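PDB 3I09: periplasmic branched-chain amino acid-binding protein from Burkholderia mallei, which probably captures a small carboxylate or branched-chain amino acid in the periplasm for an ABC transporter, and here holds acetoacetic acid between its two lobes. Local coordinates for residues Ala105-Thr109 / Asn110-Thr114; Asp123-Ala126 / Leu127-Thr131; Tyr150-Gly153 / Lys154-Lys158; Lys158-Ala161 / Asp162-Ala166. All coordinates share one frame; numbering follows the deposited sequence.

All four contacts are local, each within a continuous run of chain. Interaction 1 is a polar turn in the loop between strands 97-100 and 117-119, with its outer edge in water. Interaction 2 is the buried, capped start of helix 124-137. Interactions 3 and 4 share helix 151-166 through Lys158: the first, at its N-terminal end, offers aromatic side chains to acetoacetic acid, whereas the second lies farther from the ligand and combines a salt bridge on one side with aliphatic groups turned to the sheet. Asn159 of interaction 4 ties three of them together, reaching Asp106 of interaction 1 and Thr124 of interaction 2.

Interaction 1: Ala105-Thr109 / Asn110-Thr114; sequences ADTLT and NEQCT
Asn110 reaches back with its side chain to the backbone of Asp106, at the start of the 3-10 turn 106-108. Asn110 CB lies 3.3 Å from Asp106 O, and Asn110 CG, trans to its own carbonyl carbon (chi1 -83°), is 3.4 Å from Thr109 O. At the tip, Asn110 ND2 donates to Asp106 O at 2.9 Å with an N-H...O angle of 164°. That oxygen lies almost in the amide plane of Asn110, although ND2 itself stands above the carbonyl plane, and Thr109 N reaches Asp106 O from the opposite face. The other amide atom, OD1, accepts from Arg370 N, so both ends of the amide are held. Thr107 O is gripped twice as well, by Asn110 N and by Gln112 N at 2.9 Å. Beside it, Thr107 CG2 runs alongside the Gln112 side chain and comes 3.5 Å from Gln112 OE1. A water joins Thr107 OG1 to Glu111 OE1. Arg370 forms salt bridges with both Asp106 and Glu111, and Cys113 is in a disulfide with Cys371, so the C-terminal tail is fastened here. The arrangement is a 3-10 turn running into a type I beta turn, Asn110 to Cys113.

Interaction 2: Asp123-Ala126 / Leu127-Thr131; sequences DTMA and LAKGT
Met125, a selenomethionine, has CG anti to its backbone N (chi1 176°) and then bends at both following torsions, while Lys129 swings its CG back toward the preceding turn (chi1 -71°) and bends at chi3; these turns bring the two chains across one another one helical turn apart. The setting is the N-terminal end of helix 124-137, with Asp123 as its N-cap. Met125 CG meets Lys129 CD at 3.7 Å, and Met125 SE lies 3.8 Å from the same Lys129 CD, so the middle of the lysine chain rests on the methionine. Beyond it the ammonium continues to Phe363 O, where it donates a hydrogen bond. At the cap, Asp123 OD1 accepts from Ala126 N at 3.0 Å, nearly along its C-O axis, and the bond is close to straight at 164°. A negative charge at the N-terminal end of the helix would probably suit the helix dipole. Asp123 O also accepts from Leu127 N. Thr124, the first helical residue, hydrogen-bonds through OG1 with Asn159 OD1 of helix 151-166, which ties the two helices together near the ligand. Toward the far end of the segment the helix widens into a pi-type turn at 128-131. Just before it, Leu127 CG packs over the cap's backbone, 3.4 Å from Asp123 O.

Interaction 3: Tyr150-Gly153 / Lys154-Lys158; sequences YAFG and KALEK. With AAE (acetoacetic acid), chain C.
The start of helix 151-166 forms part of the ligand pocket, and two aromatic residues, the N-cap Tyr150 and Phe152 in the first turn, handle acetoacetic acid in different ways. Tyr150 meets the carboxylate at its ring edge: Tyr150 OH donates to O3 of acetoacetic acid at 2.6 Å, and O3 lies near the plane of the ring. The same OH is also hydrogen-bonded to Tyr17 OH, which helps position it. Phe152 instead presents a face. C4 of the ligand sits 3.6 Å above the plane of the Phe152 ring, over its centre, and the carboxylate oxygen O1 of the ligand comes within 3.2 Å of Phe152 CD1. With Phe152 CG anti to its backbone N (chi1 171°), the ring lies between acetoacetic acid, which covers one face, and Leu156, which is near CZ. Ser81 OG and the N atoms of Asn80 and Gly104 complete the polar grip on the acid. One turn on, Leu156 lies alongside Phe152 and points the same way; Leu156 CD2 packs against Phe152 CZ at 3.5 Å, obliquely to the ring. The i to i+4 backbone bonds, such as Lys154 N to Tyr150 O and Leu156 N to Phe152 O, are those of a regular helix. This helix links strand 142-148 to strand 170-177 in a beta-alpha-beta unit, with Phe152 and Leu156 both packing against Thr124 of helix 124-137 and Ala151 against Leu85 of helix 81-94.

Interaction 4: Lys158-Ala161 / Asp162-Ala166; sequences KNTA and DVVKA
Lys158 and Asp162 form an i to i+4 salt bridge along helix 151-166, with Lys158 NZ 2.8 Å from Asp162 OD2. The lysine chain bends at chi2 (68°) and again at chi4 (57°), which brings the ammonium round to the next turn; Lys158 also touches a crystal neighbour, so the lattice may influence this conformation. In Asp162 CG points away from the carbonyl carbon (chi1 -72°), so the carboxylate leans back toward the lysine, and NZ binds OD2 at its syn lone pair, on the side of OD1. The methylenes Lys158 CD and CE lie alongside the carboxylate, each 3.7 Å from Asp162 OD2. A water also donates to Asp162 OD2, at 2.7 Å, and accepts from Asn159 ND2, so this oxygen takes two donors and is linked to the neighbouring amide. Asn159 ND2 also bonds to Asp106 OD2.

Thr160, Ala161, Val163 and Val164 make a buried, mostly apolar side. In both valines CG1 is anti to the backbone N, which places CG2 over the preceding turn: Val163 CG2 lies 3.4 Å from Asn159 O, and Val164 CG2 lies 3.3 Å from Thr160 O. Thr160, Ala161 and Val164 pack on strand 142-148, Ala161 also touches strand 170-177, and Val163 faces helix 124-137. Lys165 is solvent-exposed, its extended chain passing Ala161 O with Lys165 CG at 3.3 Å. This is the amphipathic connecting helix of a beta-alpha-beta unit, charged along one side and buried along the other, as in the Rossmann-like lobes of type I periplasmic binding proteins.

Interaction 1: Ala105-Thr109 / Asn110-Thr114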
ATOM      1  N   ALA A 105       1.161   7.129  -0.708  1.00 12.05           N
ATOM      2  CA  ALA A 105       1.723   8.353  -1.277  1.00 11.89           C
ATOM      3  C   ALA A 105       3.251   8.325  -1.305  1.00 12.20           C
ATOM      4  O   ALA A 105       3.904   8.161  -0.253  1.00 12.36           O
ATOM      5  CB  ALA A 105       1.246   9.599  -0.521  1.00 12.72           C
ATOM      6  N   ASP A 106       3.826   8.546  -2.492  1.00 12.28           N
ATOM      7  CA  ASP A 106       5.296   8.584  -2.620  1.00 12.23           C
ATOM      8  C   ASP A 106       5.951   9.783  -1.916  1.00 12.78           C
ATOM      9  O   ASP A 106       7.172   9.830  -1.781  1.00 12.60           O
ATOM     10  CB  ASP A 106       5.755   8.451  -4.086  1.00 13.24           C
ATOM     11  CG  ASP A 106       5.499   9.687  -4.936  1.00 17.33           C
ATOM     12  OD1 ASP A 106       4.640  10.523  -4.599  1.00 15.95           O
ATOM     13  OD2 ASP A 106       6.145   9.781  -6.015  1.00 21.08           O
ATOM     14  N   THR A 107       5.121  10.727  -1.454  1.00 12.49           N
ATOM     15  CA  THR A 107       5.546  11.838  -0.625  1.00 13.02           C
ATOM     16  C   THR A 107       6.404  11.373   0.575  1.00 12.42           C
ATOM     17  O   THR A 107       7.324  12.058   1.045  1.00 12.14           O
ATOM     18  CB  THR A 107       4.274  12.580  -0.075  1.00 13.13           C
ATOM     19  OG1 THR A 107       3.314  12.711  -1.127  1.00 17.95           O
ATOM     20  CG2 THR A 107       4.642  13.899   0.416  1.00 16.15           C
ATOM     21  N   LEU A 108       6.057  10.204   1.100  1.00 11.57           N
ATOM     22  CA  LEU A 108       6.713   9.634   2.252  1.00 12.52           C
ATOM     23  C   LEU A 108       8.216   9.395   2.077  1.00 12.35           C
ATOM     24  O   LEU A 108       8.916   9.335   3.063  1.00 13.28           O
ATOM     25  CB  LEU A 108       6.034   8.307   2.639  1.00 12.31           C
ATOM     26  CG  LEU A 108       4.717   8.479   3.370  1.00 15.68           C
ATOM     27  CD1 LEU A 108       3.932   7.136   3.255  1.00 15.12           C
ATOM     28  CD2 LEU A 108       4.906   8.927   4.902  1.00 13.02           C
ATOM     29  N   THR A 109       8.675   9.246   0.825  1.00 11.62           N
ATOM     30  CA  THR A 109      10.093   9.031   0.542  1.00 10.54           C
ATOM     31  C   THR A 109      10.649  10.101  -0.394  1.00 10.88           C
ATOM     32  O   THR A 109      11.680   9.936  -1.007  1.00 11.97           O
ATOM     33  CB  THR A 109      10.314   7.632  -0.055  1.00 12.10           C
ATOM     34  OG1 THR A 109       9.548   7.505  -1.251  1.00 12.10           O
ATOM     35  CG2 THR A 109       9.885   6.528   0.984  1.00  9.36           C
ATOM     36  N   ASN A 110       9.939  11.221  -0.470  1.00 12.02           N
ATOM     37  CA  ASN A 110      10.257  12.287  -1.385  1.00 11.94           C
ATOM     38  C   ASN A 110      10.188  13.608  -0.631  1.00 11.10           C
ATOM     39  O   ASN A 110      11.050  13.829   0.224  1.00 12.26           O
ATOM     40  CB  ASN A 110       9.368  12.194  -2.624  1.00 11.74           C
ATOM     41  CG  ASN A 110       9.915  11.212  -3.624  1.00 13.38           C
ATOM     42  OD1 ASN A 110      10.952  11.488  -4.285  1.00 13.63           O
ATOM     43  ND2 ASN A 110       9.276  10.044  -3.722  1.00 11.95           N
ATOM     44  N   GLU A 111       9.170  14.431  -0.872  1.00 13.43           N
ATOM     45  CA  GLU A 111       9.088  15.742  -0.212  1.00 13.45           C
ATOM     46  C   GLU A 111       9.101  15.650   1.316  1.00 14.50           C
ATOM     47  O   GLU A 111       9.546  16.590   1.977  1.00 13.92           O
ATOM     48  CB  GLU A 111       7.853  16.519  -0.670  1.00 15.11           C
ATOM     49  CG  GLU A 111       7.887  16.982  -2.125  1.00 16.22           C
ATOM     50  CD  GLU A 111       7.446  15.935  -3.129  1.00 18.58           C
ATOM     51  OE1 GLU A 111       7.088  14.789  -2.725  1.00 13.75           O
ATOM     52  OE2 GLU A 111       7.426  16.285  -4.337  1.00 18.40           O
ATOM     53  N   GLN A 112       8.571  14.557   1.870  1.00 14.48           N
ATOM     54  CA  GLN A 112       8.497  14.379   3.313  1.00 15.02           C
ATOM     55  C   GLN A 112       9.319  13.198   3.809  1.00 15.39           C
ATOM     56  O   GLN A 112       9.000  12.596   4.841  1.00 14.79           O
ATOM     57  CB  GLN A 112       7.031  14.303   3.753  1.00 15.46           C
ATOM     58  CG  GLN A 112       6.318  15.631   3.430  1.00 19.09           C
ATOM     59  CD  GLN A 112       4.844  15.694   3.826  1.00 25.38           C
ATOM     60  OE1 GLN A 112       3.988  16.148   3.034  1.00 31.78           O
ATOM     61  NE2 GLN A 112       4.539  15.297   5.038  1.00 25.32           N
ATOM     62  N   CYS A 113      10.436  12.918   3.122  1.00 14.27           N
ATOM     63  CA  CYS A 113      11.303  11.835   3.537  1.00 14.96           C
ATOM     64  C   CYS A 113      11.965  12.185   4.869  1.00 14.96           C
ATOM     65  O   CYS A 113      12.144  13.369   5.217  1.00 14.83           O
ATOM     66  CB  CYS A 113      12.334  11.518   2.460  1.00 15.70           C
ATOM     67  SG  CYS A 113      13.613  12.783   2.309  1.00 22.53           S
ATOM     68  N   THR A 114      12.236  11.163   5.660  1.00 13.38           N
ATOM     69  CA  THR A 114      12.875  11.349   6.964  1.00 14.80           C
ATOM     70  C   THR A 114      13.892  10.227   7.144  1.00 14.17           C
ATOM     71  O   THR A 114      13.809   9.211   6.471  1.00 14.30           O
ATOM     72  CB  THR A 114      11.873  11.360   8.163  1.00 14.19           C
ATOM     73  OG1 THR A 114      11.814  10.092   8.795  1.00 14.68           O
ATOM     74  CG2 THR A 114      10.419  11.787   7.750  1.00 15.69           C
TER
HETATM   75  O   HOH W   1       4.269  14.647  -2.770  1.00 26.88           O
HETATM   76  O   HOH W   2      11.557   8.521   4.159  1.00 15.86           O

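Interaction 2: Asp123-Ala126 / Leu127-Thr131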
ATOM      1  N   ASP A 123       4.213   2.048  -3.428  1.00 11.09           N
ATOM      2  CA  ASP A 123       3.873   3.476  -3.411  1.00 11.24           C
ATOM      3  C   ASP A 123       3.250   3.885  -4.720  1.00 11.29           C
ATOM      4  O   ASP A 123       3.130   3.091  -5.665  1.00 11.13           O
ATOM      5  CB  ASP A 123       5.050   4.406  -3.003  1.00 10.64           C
ATOM      6  CG  ASP A 123       6.191   4.451  -4.006  1.00 12.53           C
ATOM      7  OD1 ASP A 123       5.954   4.315  -5.216  1.00 12.45           O
ATOM      8  OD2 ASP A 123       7.347   4.644  -3.532  1.00 12.00           O
ATOM      9  N   THR A 124       2.810   5.125  -4.771  1.00 11.85           N
ATOM     10  CA  THR A 124       2.113   5.622  -5.966  1.00 12.04           C
ATOM     11  C   THR A 124       2.983   5.754  -7.204  1.00 12.36           C
ATOM     12  O   THR A 124       2.469   5.685  -8.327  1.00 12.95           O
ATOM     13  CB  THR A 124       1.451   6.969  -5.667  1.00 12.52           C
ATOM     14  OG1 THR A 124       2.418   7.866  -5.118  1.00 12.89           O
ATOM     15  CG2 THR A 124       0.327   6.773  -4.672  1.00 12.45           C
HETATM   16  N   MSE A 125       4.294   5.928  -7.046  1.00 12.58           N
HETATM   17  CA  MSE A 125       5.188   5.895  -8.214  1.00 13.20           C
HETATM   18  C   MSE A 125       5.210   4.482  -8.845  1.00 12.40           C
HETATM   19  O   MSE A 125       5.125   4.354 -10.047  1.00 11.44           O
HETATM   20  CB  MSE A 125       6.592   6.354  -7.806  1.00 13.48           C
HETATM   21  CG  MSE A 125       7.598   6.277  -8.866  1.00 15.73           C
HETATM   22 SE   MSE A 125       7.154   7.623 -10.250  0.75 20.22          SE
HETATM   23  CE  MSE A 125       7.831   9.162  -9.311  1.00 22.91           C
ATOM     24  N   ALA A 126       5.327   3.427  -8.038  1.00 12.57           N
ATOM     25  CA  ALA A 126       5.303   2.068  -8.561  1.00 12.50           C
ATOM     26  C   ALA A 126       3.973   1.749  -9.229  1.00 11.97           C
ATOM     27  O   ALA A 126       3.977   1.096 -10.276  1.00 12.14           O
ATOM     28  CB  ALA A 126       5.595   1.024  -7.461  1.00 13.34           C
ATOM     29  N   LEU A 127       2.854   2.195  -8.644  1.00 12.24           N
ATOM     30  CA  LEU A 127       1.527   2.012  -9.275  1.00 11.32           C
ATOM     31  C   LEU A 127       1.461   2.631 -10.655  1.00 12.15           C
ATOM     32  O   LEU A 127       1.026   1.993 -11.627  1.00 12.61           O
ATOM     33  CB  LEU A 127       0.384   2.531  -8.389  1.00 12.50           C
ATOM     34  CG  LEU A 127       0.235   1.880  -7.007  1.00 11.64           C
ATOM     35  CD1 LEU A 127      -0.837   2.560  -6.170  1.00 13.22           C
ATOM     36  CD2 LEU A 127      -0.000   0.330  -7.109  1.00 11.89           C
ATOM     37  N   ALA A 128       1.913   3.882 -10.731  1.00 12.00           N
ATOM     38  CA  ALA A 128       1.918   4.642 -11.968  1.00 13.07           C
ATOM     39  C   ALA A 128       2.809   4.009 -13.028  1.00 13.64           C
ATOM     40  O   ALA A 128       2.409   3.845 -14.182  1.00 14.17           O
ATOM     41  CB  ALA A 128       2.382   6.066 -11.671  1.00 11.57           C
ATOM     42  N   LYS A 129       4.030   3.680 -12.639  1.00 14.46           N
ATOM     43  CA  LYS A 129       4.976   3.069 -13.540  1.00 15.74           C
ATOM     44  C   LYS A 129       4.523   1.691 -14.001  1.00 16.71           C
ATOM     45  O   LYS A 129       4.789   1.317 -15.136  1.00 18.18           O
ATOM     46  CB  LYS A 129       6.360   3.001 -12.900  1.00 16.79           C
ATOM     47  CG  LYS A 129       7.020   4.414 -12.799  1.00 18.76           C
ATOM     48  CD  LYS A 129       8.327   4.400 -11.966  1.00 24.58           C
ATOM     49  CE  LYS A 129       9.557   3.856 -12.744  1.00 29.99           C
ATOM     50  NZ  LYS A 129      10.878   4.090 -11.975  1.00 28.61           N
ATOM     51  N   GLY A 130       3.824   0.945 -13.163  1.00 14.62           N
ATOM     52  CA  GLY A 130       3.317  -0.336 -13.594  1.00 14.96           C
ATOM     53  C   GLY A 130       2.123  -0.244 -14.530  1.00 14.85           C
ATOM     54  O   GLY A 130       2.208  -0.471 -15.765  1.00 14.33           O
ATOM     55  N   THR A 131       1.008   0.109 -13.933  1.00 15.17           N
ATOM     56  CA  THR A 131      -0.294   0.127 -14.589  1.00 14.61           C
ATOM     57  C   THR A 131      -0.407   1.249 -15.611  1.00 14.52           C
ATOM     58  O   THR A 131      -0.881   1.031 -16.738  1.00 14.16           O
ATOM     59  CB  THR A 131      -1.388   0.253 -13.537  1.00 15.10           C
ATOM     60  OG1 THR A 131      -1.271  -0.881 -12.651  1.00 16.37           O
ATOM     61  CG2 THR A 131      -2.776   0.262 -14.184  1.00 13.08           C
TER

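Interaction 3: Tyr150-Gly153 / Lys154-Lys158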
ATOM      1  N   TYR A 150      -7.734  13.787  -1.365  1.00 14.41           N
ATOM      2  CA  TYR A 150      -6.811  13.837  -0.231  1.00 15.32           C
ATOM      3  C   TYR A 150      -5.441  13.402  -0.735  1.00 15.29           C
ATOM      4  O   TYR A 150      -5.277  13.170  -1.924  1.00 14.62           O
ATOM      5  CB  TYR A 150      -7.282  12.984   0.966  1.00 15.30           C
ATOM      6  CG  TYR A 150      -7.145  11.497   0.820  1.00 14.85           C
ATOM      7  CD1 TYR A 150      -7.857  10.802  -0.149  1.00 14.80           C
ATOM      8  CD2 TYR A 150      -6.368  10.762   1.720  1.00 17.00           C
ATOM      9  CE1 TYR A 150      -7.750   9.394  -0.261  1.00 14.22           C
ATOM     10  CE2 TYR A 150      -6.259   9.389   1.616  1.00 13.88           C
ATOM     11  CZ  TYR A 150      -6.966   8.703   0.649  1.00 15.46           C
ATOM     12  OH  TYR A 150      -6.845   7.323   0.573  1.00 14.85           O
ATOM     13  N   ALA A 151      -4.459  13.342   0.159  1.00 15.03           N
ATOM     14  CA  ALA A 151      -3.057  13.164  -0.225  1.00 14.22           C
ATOM     15  C   ALA A 151      -2.813  11.983  -1.144  1.00 14.14           C
ATOM     16  O   ALA A 151      -2.005  12.074  -2.061  1.00 12.00           O
ATOM     17  CB  ALA A 151      -2.170  13.013   1.017  1.00 14.74           C
ATOM     18  N   PHE A 152      -3.493  10.866  -0.899  1.00 13.38           N
ATOM     19  CA  PHE A 152      -3.299   9.696  -1.742  1.00 13.20           C
ATOM     20  C   PHE A 152      -3.739   9.910  -3.184  1.00 12.35           C
ATOM     21  O   PHE A 152      -2.985   9.621  -4.105  1.00 12.38           O
ATOM     22  CB  PHE A 152      -4.029   8.465  -1.175  1.00 12.95           C
ATOM     23  CG  PHE A 152      -4.035   7.307  -2.101  1.00 14.03           C
ATOM     24  CD1 PHE A 152      -2.862   6.593  -2.342  1.00 12.77           C
ATOM     25  CD2 PHE A 152      -5.200   6.942  -2.774  1.00 14.80           C
ATOM     26  CE1 PHE A 152      -2.857   5.519  -3.207  1.00 13.39           C
ATOM     27  CE2 PHE A 152      -5.197   5.887  -3.670  1.00 14.31           C
ATOM     28  CZ  PHE A 152      -4.022   5.155  -3.881  1.00 12.85           C
ATOM     29  N   GLY A 153      -4.978  10.368  -3.380  1.00 12.17           N
ATOM     30  CA  GLY A 153      -5.484  10.603  -4.725  1.00 12.31           C
ATOM     31  C   GLY A 153      -4.617  11.568  -5.489  1.00 13.82           C
ATOM     32  O   GLY A 153      -4.268  11.327  -6.655  1.00 13.28           O
ATOM     33  N   LYS A 154      -4.261  12.674  -4.835  1.00 13.70           N
ATOM     34  CA  LYS A 154      -3.474  13.724  -5.465  0.50 14.41           C
ATOM     35  C   LYS A 154      -2.098  13.212  -5.910  1.00 13.30           C
ATOM     36  O   LYS A 154      -1.656  13.488  -7.031  1.00 13.10           O
ATOM     37  CB  LYS A 154      -3.334  14.928  -4.522  0.50 14.62           C
ATOM     38  CG  LYS A 154      -4.672  15.595  -4.216  0.50 18.16           C
ATOM     39  CD  LYS A 154      -4.532  16.835  -3.321  0.50 20.50           C
ATOM     40  CE  LYS A 154      -5.826  17.121  -2.560  0.50 20.70           C
ATOM     41  NZ  LYS A 154      -5.668  18.233  -1.573  0.50 18.96           N
ATOM     42  N   ALA A 155      -1.440  12.457  -5.047  1.00 12.91           N
ATOM     43  CA  ALA A 155      -0.133  11.891  -5.370  1.00 11.94           C
ATOM     44  C   ALA A 155      -0.246  10.904  -6.527  1.00 12.40           C
ATOM     45  O   ALA A 155       0.574  10.943  -7.449  1.00 13.95           O
ATOM     46  CB  ALA A 155       0.492  11.214  -4.173  1.00 12.09           C
ATOM     47  N   LEU A 156      -1.296  10.090  -6.522  1.00 11.03           N
ATOM     48  CA  LEU A 156      -1.397   9.013  -7.504  1.00 12.21           C
ATOM     49  C   LEU A 156      -1.753   9.608  -8.840  1.00 12.55           C
ATOM     50  O   LEU A 156      -1.210   9.191  -9.843  1.00 12.61           O
ATOM     51  CB  LEU A 156      -2.421   7.954  -7.091  1.00 11.52           C
ATOM     52  CG  LEU A 156      -2.685   6.770  -8.036  1.00 11.40           C
ATOM     53  CD1 LEU A 156      -1.384   5.987  -8.400  1.00 13.05           C
ATOM     54  CD2 LEU A 156      -3.666   5.840  -7.344  1.00 11.42           C
ATOM     55  N   GLU A 157      -2.648  10.591  -8.848  1.00 12.87           N
ATOM     56  CA  GLU A 157      -2.992  11.287 -10.082  0.50 13.46           C
ATOM     57  C   GLU A 157      -1.744  11.955 -10.664  1.00 13.09           C
ATOM     58  O   GLU A 157      -1.501  11.898 -11.869  1.00 13.30           O
ATOM     59  CB  GLU A 157      -4.112  12.325  -9.852  0.50 13.38           C
ATOM     60  CG  GLU A 157      -4.450  13.158 -11.111  0.50 14.85           C
ATOM     61  CD  GLU A 157      -5.448  14.295 -10.867  0.50 18.07           C
ATOM     62  OE1 GLU A 157      -6.449  14.112 -10.138  0.50 19.68           O
ATOM     63  OE2 GLU A 157      -5.249  15.379 -11.446  0.50 23.48           O
ATOM     64  N   LYS A 158      -0.950  12.600  -9.823  1.00 13.63           N
ATOM     65  CA  LYS A 158       0.250  13.264 -10.348  1.00 14.51           C
ATOM     66  C   LYS A 158       1.276  12.276 -10.932  1.00 14.17           C
ATOM     67  O   LYS A 158       1.764  12.487 -12.044  1.00 13.24           O
ATOM     68  CB  LYS A 158       0.909  14.167  -9.295  1.00 16.42           C
ATOM     69  CG  LYS A 158       2.279  14.733  -9.652  1.00 20.12           C
ATOM     70  CD  LYS A 158       2.223  15.732 -10.758  1.00 27.38           C
ATOM     71  CE  LYS A 158       3.411  16.727 -10.687  1.00 31.26           C
ATOM     72  NZ  LYS A 158       4.747  16.040 -10.721  1.00 34.30           N
TER
HETATM   73  O1  AAE C 501      -2.526   5.686   0.727  1.00 12.11           O
HETATM   74  C2  AAE C 501      -3.763   5.561   0.765  1.00 12.90           C
HETATM   75  O3  AAE C 501      -4.508   6.426   1.277  1.00 10.60           O
HETATM   76  C4  AAE C 501      -4.384   4.340   0.109  1.00 12.11           C
HETATM   77  C5  AAE C 501      -4.565   3.220   1.095  1.00 16.14           C
HETATM   78  O8  AAE C 501      -4.026   3.252   2.227  1.00 11.84           O
HETATM   79  C9  AAE C 501      -5.285   2.014   0.567  1.00 12.93           C

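Interaction 4: Lys158-Ala161 / Asp162-Ala166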
ATOM      1  N   LYS A 158      -0.950  12.600  -9.823  1.00 13.63           N
ATOM      2  CA  LYS A 158       0.250  13.264 -10.348  1.00 14.51           C
ATOM      3  C   LYS A 158       1.276  12.276 -10.932  1.00 14.17           C
ATOM      4  O   LYS A 158       1.764  12.487 -12.044  1.00 13.24           O
ATOM      5  CB  LYS A 158       0.909  14.167  -9.295  1.00 16.42           C
ATOM      6  CG  LYS A 158       2.279  14.733  -9.652  1.00 20.12           C
ATOM      7  CD  LYS A 158       2.223  15.732 -10.758  1.00 27.38           C
ATOM      8  CE  LYS A 158       3.411  16.727 -10.687  1.00 31.26           C
ATOM      9  NZ  LYS A 158       4.747  16.040 -10.721  1.00 34.30           N
ATOM     10  N   ASN A 159       1.574  11.196 -10.197  1.00 13.15           N
ATOM     11  CA  ASN A 159       2.532  10.188 -10.681  1.00 12.22           C
ATOM     12  C   ASN A 159       2.008   9.602 -11.992  1.00 11.52           C
ATOM     13  O   ASN A 159       2.735   9.432 -12.950  1.00 10.68           O
ATOM     14  CB  ASN A 159       2.688   9.034  -9.681  1.00 12.85           C
ATOM     15  CG  ASN A 159       3.492   9.383  -8.425  1.00 14.42           C
ATOM     16  OD1 ASN A 159       3.075   9.032  -7.335  1.00 18.45           O
ATOM     17  ND2 ASN A 159       4.641  10.039  -8.570  1.00 16.41           N
ATOM     18  N   THR A 160       0.728   9.276 -12.031  1.00 11.36           N
ATOM     19  CA  THR A 160       0.163   8.591 -13.206  1.00 12.05           C
ATOM     20  C   THR A 160       0.091   9.540 -14.412  1.00 11.25           C
ATOM     21  O   THR A 160       0.444   9.148 -15.539  1.00 11.20           O
ATOM     22  CB  THR A 160      -1.187   7.947 -12.897  1.00 12.05           C
ATOM     23  OG1 THR A 160      -1.075   7.093 -11.735  1.00 12.88           O
ATOM     24  CG2 THR A 160      -1.715   7.121 -14.107  1.00 11.98           C
ATOM     25  N   ALA A 161      -0.358  10.778 -14.195  1.00 12.27           N
ATOM     26  CA  ALA A 161      -0.365  11.781 -15.263  1.00 13.34           C
ATOM     27  C   ALA A 161       1.026  11.969 -15.865  1.00 13.57           C
ATOM     28  O   ALA A 161       1.184  12.077 -17.109  1.00 13.11           O
ATOM     29  CB  ALA A 161      -0.935  13.138 -14.784  1.00 12.00           C
ATOM     30  N   ASP A 162       2.026  12.032 -15.003  1.00 14.15           N
ATOM     31  CA  ASP A 162       3.422  12.171 -15.463  1.00 14.09           C
ATOM     32  C   ASP A 162       3.852  10.984 -16.327  1.00 13.79           C
ATOM     33  O   ASP A 162       4.467  11.185 -17.388  1.00 13.84           O
ATOM     34  CB  ASP A 162       4.388  12.331 -14.303  1.00 14.03           C
ATOM     35  CG  ASP A 162       4.289  13.702 -13.617  1.00 18.00           C
ATOM     36  OD1 ASP A 162       3.693  14.663 -14.181  1.00 19.69           O
ATOM     37  OD2 ASP A 162       4.807  13.808 -12.489  1.00 20.74           O
ATOM     38  N   VAL A 163       3.509   9.758 -15.916  1.00 13.86           N
ATOM     39  CA  VAL A 163       3.818   8.558 -16.730  1.00 14.42           C
ATOM     40  C   VAL A 163       3.099   8.559 -18.071  1.00 14.67           C
ATOM     41  O   VAL A 163       3.723   8.311 -19.125  1.00 15.65           O
ATOM     42  CB  VAL A 163       3.532   7.263 -15.947  1.00 14.60           C
ATOM     43  CG1 VAL A 163       3.619   6.015 -16.846  1.00 14.16           C
ATOM     44  CG2 VAL A 163       4.479   7.157 -14.803  1.00 16.20           C
ATOM     45  N   VAL A 164       1.797   8.870 -18.047  1.00 14.90           N
ATOM     46  CA  VAL A 164       1.014   8.969 -19.268  1.00 15.78           C
ATOM     47  C   VAL A 164       1.662   9.939 -20.266  1.00 16.58           C
ATOM     48  O   VAL A 164       1.889   9.596 -21.445  1.00 17.61           O
ATOM     49  CB  VAL A 164      -0.471   9.355 -18.980  1.00 14.73           C
ATOM     50  CG1 VAL A 164      -1.221   9.718 -20.306  1.00 16.59           C
ATOM     51  CG2 VAL A 164      -1.180   8.191 -18.264  1.00 15.85           C
ATOM     52  N   LYS A 165       1.984  11.135 -19.798  1.00 17.19           N
ATOM     53  CA  LYS A 165       2.603  12.138 -20.664  1.00 19.15           C
ATOM     54  C   LYS A 165       3.995  11.718 -21.154  1.00 19.82           C
ATOM     55  O   LYS A 165       4.316  11.890 -22.330  1.00 20.67           O
ATOM     56  CB  LYS A 165       2.633  13.495 -19.975  1.00 19.08           C
ATOM     57  CG  LYS A 165       1.253  14.108 -19.732  1.00 22.49           C
ATOM     58  CD  LYS A 165       1.339  15.286 -18.743  1.00 26.62           C
ATOM     59  CE  LYS A 165      -0.025  15.727 -18.228  1.00 27.74           C
ATOM     60  NZ  LYS A 165       0.085  16.711 -17.075  1.00 27.87           N
ATOM     61  N   ALA A 166       4.814  11.164 -20.269  1.00 20.51           N
ATOM     62  CA  ALA A 166       6.134  10.655 -20.640  1.00 21.37           C
ATOM     63  C   ALA A 166       6.080   9.592 -21.741  1.00 22.22           C
ATOM     64  O   ALA A 166       7.033   9.460 -22.497  1.00 22.16           O
ATOM     65  CB  ALA A 166       6.829  10.074 -19.443  1.00 21.19           C
TER
HETATM   66  O   HOH W   3       5.641  11.824 -10.933  1.00 27.41           O